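Local coordinates for thiamine pyrophosphokinase (PDB 1IG0), which makes the cofactor thiamine diphosphate in yeast by transferring pyrophosphate from ATP to thiamine, working as a homodimer, at residues D49-K57 and F311-L319. Sequence-based numbering, arbitrary orientation.
Sequences DIPRPLFYK and FVDKLIDFL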
loop_
_atom_site.group_PDB
_atom_site.type_symbol
_atom_site.label_atom_id
_atom_site.label_comp_id
_atom_site.label_asym_id
_atom_site.label_seq_id
_atom_site.Cartn_x
_atom_site.Cartn_y
_atom_site.Cartn_z
ATOM N N ASP B 49 13.912 -1.541 -9.144
ATOM C CA ASP B 49 14.882 -2.132 -8.229
ATOM C C ASP B 49 15.030 -3.639 -8.403
ATOM O O ASP B 49 15.890 -4.262 -7.781
ATOM C CB ASP B 49 14.485 -1.830 -6.782
ATOM C CG ASP B 49 13.089 -2.314 -6.448
ATOM O OD1 ASP B 49 12.798 -3.505 -6.691
ATOM O OD2 ASP B 49 12.283 -1.504 -5.939
ATOM N N ILE B 50 14.188 -4.222 -9.248
ATOM C CA ILE B 50 14.221 -5.657 -9.501
ATOM C C ILE B 50 15.605 -6.109 -9.968
ATOM O O ILE B 50 16.292 -5.386 -10.690
ATOM C CB ILE B 50 13.184 -6.045 -10.581
ATOM C CG1 ILE B 50 13.113 -7.565 -10.724
ATOM C CG2 ILE B 50 13.565 -5.412 -11.915
ATOM C CD1 ILE B 50 12.077 -8.043 -11.732
ATOM N N PRO B 51 16.041 -7.305 -9.543
ATOM C CA PRO B 51 17.352 -7.818 -9.950
ATOM C C PRO B 51 17.428 -7.937 -11.469
ATOM O O PRO B 51 16.441 -8.275 -12.122
ATOM C CB PRO B 51 17.416 -9.173 -9.255
ATOM C CG PRO B 51 16.663 -8.918 -7.990
ATOM C CD PRO B 51 15.461 -8.145 -8.481
ATOM N N ARG B 52 18.604 -7.662 -12.025
ATOM C CA ARG B 52 18.799 -7.719 -13.469
ATOM C C ARG B 52 18.519 -9.065 -14.122
ATOM O O ARG B 52 17.788 -9.138 -15.108
ATOM C CB ARG B 52 20.213 -7.260 -13.826
ATOM C CG ARG B 52 20.355 -5.758 -13.827
ATOM C CD ARG B 52 21.741 -5.307 -14.218
ATOM N NE ARG B 52 21.716 -3.893 -14.563
ATOM C CZ ARG B 52 21.144 -3.418 -15.662
ATOM N NH1 ARG B 52 20.560 -4.251 -16.514
ATOM N NH2 ARG B 52 21.152 -2.116 -15.910
ATOM N N PRO B 53 19.106 -10.150 -13.593
ATOM C CA PRO B 53 18.865 -11.467 -14.187
ATOM C C PRO B 53 17.369 -11.758 -14.311
ATOM O O PRO B 53 16.909 -12.302 -15.316
ATOM C CB PRO B 53 19.559 -12.410 -13.211
ATOM C CG PRO B 53 20.700 -11.580 -12.710
ATOM C CD PRO B 53 20.028 -10.254 -12.449
ATOM N N LEU B 54 16.617 -11.390 -13.280
ATOM C CA LEU B 54 15.176 -11.605 -13.271
ATOM C C LEU B 54 14.502 -10.707 -14.305
ATOM O O LEU B 54 13.622 -11.148 -15.044
ATOM C CB LEU B 54 14.605 -11.309 -11.881
ATOM C CG LEU B 54 13.109 -11.588 -11.709
ATOM C CD1 LEU B 54 12.830 -13.060 -11.976
ATOM C CD2 LEU B 54 12.674 -11.209 -10.304
ATOM N N PHE B 55 14.921 -9.445 -14.350
ATOM C CA PHE B 55 14.362 -8.485 -15.295
ATOM C C PHE B 55 14.491 -9.008 -16.722
ATOM O O PHE B 55 13.525 -9.007 -17.485
ATOM C CB PHE B 55 15.091 -7.145 -15.179
ATOM C CG PHE B 55 14.569 -6.089 -16.113
ATOM C CD1 PHE B 55 13.394 -5.405 -15.825
ATOM C CD2 PHE B 55 15.241 -5.798 -17.295
ATOM C CE1 PHE B 55 12.894 -4.442 -16.701
ATOM C CE2 PHE B 55 14.750 -4.838 -18.178
ATOM C CZ PHE B 55 13.573 -4.159 -17.879
ATOM N N TYR B 56 15.693 -9.452 -17.075
ATOM C CA TYR B 56 15.968 -9.981 -18.407
ATOM C C TYR B 56 15.009 -11.113 -18.753
ATOM O O TYR B 56 14.505 -11.197 -19.874
ATOM C CB TYR B 56 17.402 -10.516 -18.475
ATOM C CG TYR B 56 18.479 -9.512 -18.123
ATOM C CD1 TYR B 56 19.706 -9.937 -17.611
ATOM C CD2 TYR B 56 18.283 -8.144 -18.312
ATOM C CE1 TYR B 56 20.710 -9.025 -17.291
ATOM C CE2 TYR B 56 19.283 -7.223 -17.998
ATOM C CZ TYR B 56 20.492 -7.671 -17.488
ATOM O OH TYR B 56 21.483 -6.772 -17.168
ATOM N N LYS B 57 14.770 -11.986 -17.781
ATOM C CA LYS B 57 13.889 -13.133 -17.969
ATOM C C LYS B 57 12.427 -12.739 -18.143
ATOM O O LYS B 57 11.755 -13.208 -19.063
ATOM C CB LYS B 57 14.023 -14.093 -16.785
ATOM C CG LYS B 57 13.233 -15.381 -16.945
ATOM C CD LYS B 57 13.645 -16.112 -18.213
ATOM C CE LYS B 57 12.895 -17.422 -18.371
ATOM N NZ LYS B 57 13.290 -18.130 -19.620
ATOM N N PHE B 311 10.700 -14.299 -2.797
ATOM C CA PHE B 311 12.118 -14.099 -2.559
ATOM C C PHE B 311 12.670 -13.891 -3.962
ATOM O O PHE B 311 13.145 -14.819 -4.615
ATOM C CB PHE B 311 12.702 -15.343 -1.888
ATOM C CG PHE B 311 12.042 -15.678 -0.575
ATOM C CD1 PHE B 311 11.789 -16.998 -0.226
ATOM C CD2 PHE B 311 11.657 -14.670 0.304
ATOM C CE1 PHE B 311 11.158 -17.310 0.979
ATOM C CE2 PHE B 311 11.026 -14.970 1.512
ATOM C CZ PHE B 311 10.776 -16.292 1.848
ATOM N N VAL B 312 12.562 -12.646 -4.418
ATOM C CA VAL B 312 12.973 -12.224 -5.750
ATOM C C VAL B 312 14.262 -12.806 -6.325
ATOM O O VAL B 312 14.296 -13.192 -7.493
ATOM C CB VAL B 312 13.054 -10.684 -5.820
ATOM C CG1 VAL B 312 13.457 -10.248 -7.212
ATOM C CG2 VAL B 312 11.706 -10.081 -5.452
ATOM N N ASP B 313 15.318 -12.874 -5.522
ATOM C CA ASP B 313 16.594 -13.393 -6.009
ATOM C C ASP B 313 16.599 -14.900 -6.273
ATOM O O ASP B 313 17.584 -15.441 -6.776
ATOM C CB ASP B 313 17.711 -13.043 -5.023
ATOM C CG ASP B 313 17.825 -11.550 -4.778
ATOM O OD1 ASP B 313 17.954 -10.789 -5.760
ATOM O OD2 ASP B 313 17.789 -11.136 -3.600
ATOM N N LYS B 314 15.498 -15.569 -5.945
ATOM C CA LYS B 314 15.380 -17.014 -6.140
ATOM C C LYS B 314 14.511 -17.397 -7.339
ATOM O O LYS B 314 14.613 -18.505 -7.866
ATOM C CB LYS B 314 14.798 -17.662 -4.880
ATOM C CG LYS B 314 15.816 -17.967 -3.792
ATOM C CD LYS B 314 16.660 -16.760 -3.421
ATOM C CE LYS B 314 17.691 -17.144 -2.377
ATOM N NZ LYS B 314 18.415 -18.383 -2.783
ATOM N N LEU B 315 13.661 -16.468 -7.760
ATOM C CA LEU B 315 12.737 -16.674 -8.872
ATOM C C LEU B 315 13.324 -17.168 -10.196
ATOM O O LEU B 315 12.857 -18.160 -10.756
ATOM C CB LEU B 315 11.970 -15.373 -9.122
ATOM C CG LEU B 315 10.490 -15.282 -8.739
ATOM C CD1 LEU B 315 10.159 -16.225 -7.596
ATOM C CD2 LEU B 315 10.173 -13.843 -8.372
ATOM N N ILE B 316 14.338 -16.470 -10.692
ATOM C CA ILE B 316 14.964 -16.802 -11.968
ATOM C C ILE B 316 15.133 -18.291 -12.282
ATOM O O ILE B 316 14.898 -18.716 -13.414
ATOM C CB ILE B 316 16.345 -16.111 -12.102
ATOM C CG1 ILE B 316 16.885 -16.299 -13.522
ATOM C CG2 ILE B 316 17.320 -16.680 -11.079
ATOM C CD1 ILE B 316 18.146 -15.507 -13.809
ATOM N N ASP B 317 15.526 -19.083 -11.289
ATOM C CA ASP B 317 15.742 -20.512 -11.502
ATOM C C ASP B 317 14.486 -21.338 -11.779
ATOM O O ASP B 317 14.584 -22.485 -12.215
ATOM C CB ASP B 317 16.489 -21.116 -10.310
ATOM C CG ASP B 317 17.901 -20.577 -10.174
ATOM O OD1 ASP B 317 18.675 -20.684 -11.150
ATOM O OD2 ASP B 317 18.237 -20.053 -9.093
ATOM N N PHE B 318 13.312 -20.768 -11.530
ATOM C CA PHE B 318 12.069 -21.497 -11.763
ATOM C C PHE B 318 11.242 -20.910 -12.904
ATOM O O PHE B 318 10.165 -21.416 -13.225
ATOM C CB PHE B 318 11.226 -21.531 -10.486
ATOM C CG PHE B 318 11.933 -22.142 -9.310
ATOM C CD1 PHE B 318 12.913 -21.432 -8.623
ATOM C CD2 PHE B 318 11.637 -23.439 -8.901
ATOM C CE1 PHE B 318 13.588 -22.003 -7.547
ATOM C CE2 PHE B 318 12.307 -24.021 -7.826
ATOM C CZ PHE B 318 13.284 -23.301 -7.148
ATOM N N LEU B 319 11.749 -19.845 -13.516
ATOM C CA LEU B 319 11.055 -19.189 -14.617
ATOM C C LEU B 319 11.597 -19.632 -15.971
ATOM O O LEU B 319 10.772 -19.921 -16.862
ATOM C CB LEU B 319 11.172 -17.669 -14.481
ATOM C CG LEU B 319 10.486 -17.071 -13.249
ATOM C CD1 LEU B 319 10.731 -15.573 -13.202
ATOM C CD2 LEU B 319 8.995 -17.371 -13.300
ATOM O OXT LEU B 319 12.835 -19.677 -16.127
#
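Lys-57 reaches slantwise across Leu-319, the C-terminal residue. From a CB lying farther off, its CG packs 3.9 Å from Leu-319 CB; the chain then bends (chi2 57°), and CD leads to CE, which passes 3.2 Å from Leu-319 OXT. NZ ends 3.8 Å from that same OXT, a long salt bridge, the CE methylene lying nearer the oxygen. Truncation to an alanine is likely to cost the terminal carboxylate this positive mate and open a gap beside Leu-319 CB.

Leu-54 forms the apolar centre, its CG swung anti to the backbone N (chi1 -176°) so that its two methyls spread along the opposing segment. CD1 meets Leu-319 CD1 at 3.5 Å and Leu-315 CB at 3.8 Å, while CD2 abuts Val-312 CG1, whose modelled position is doubtful, being implausibly near Pro-51. On the outer flank, Ile-316 CD1 lies 3.5 Å from Pro-53 CB.

Helix 52-61, with Pro-51 as N-cap, thus packs against the short, irregular helical turn 312-315 and the chain's end. They follow strands 38-43 and 304-310 of one mixed sheet, whose strand 216-221 supplies Met-221 beneath both Ile-50 and Leu-315, a helix-on-sheet layering consistent with an alpha-beta-alpha fold.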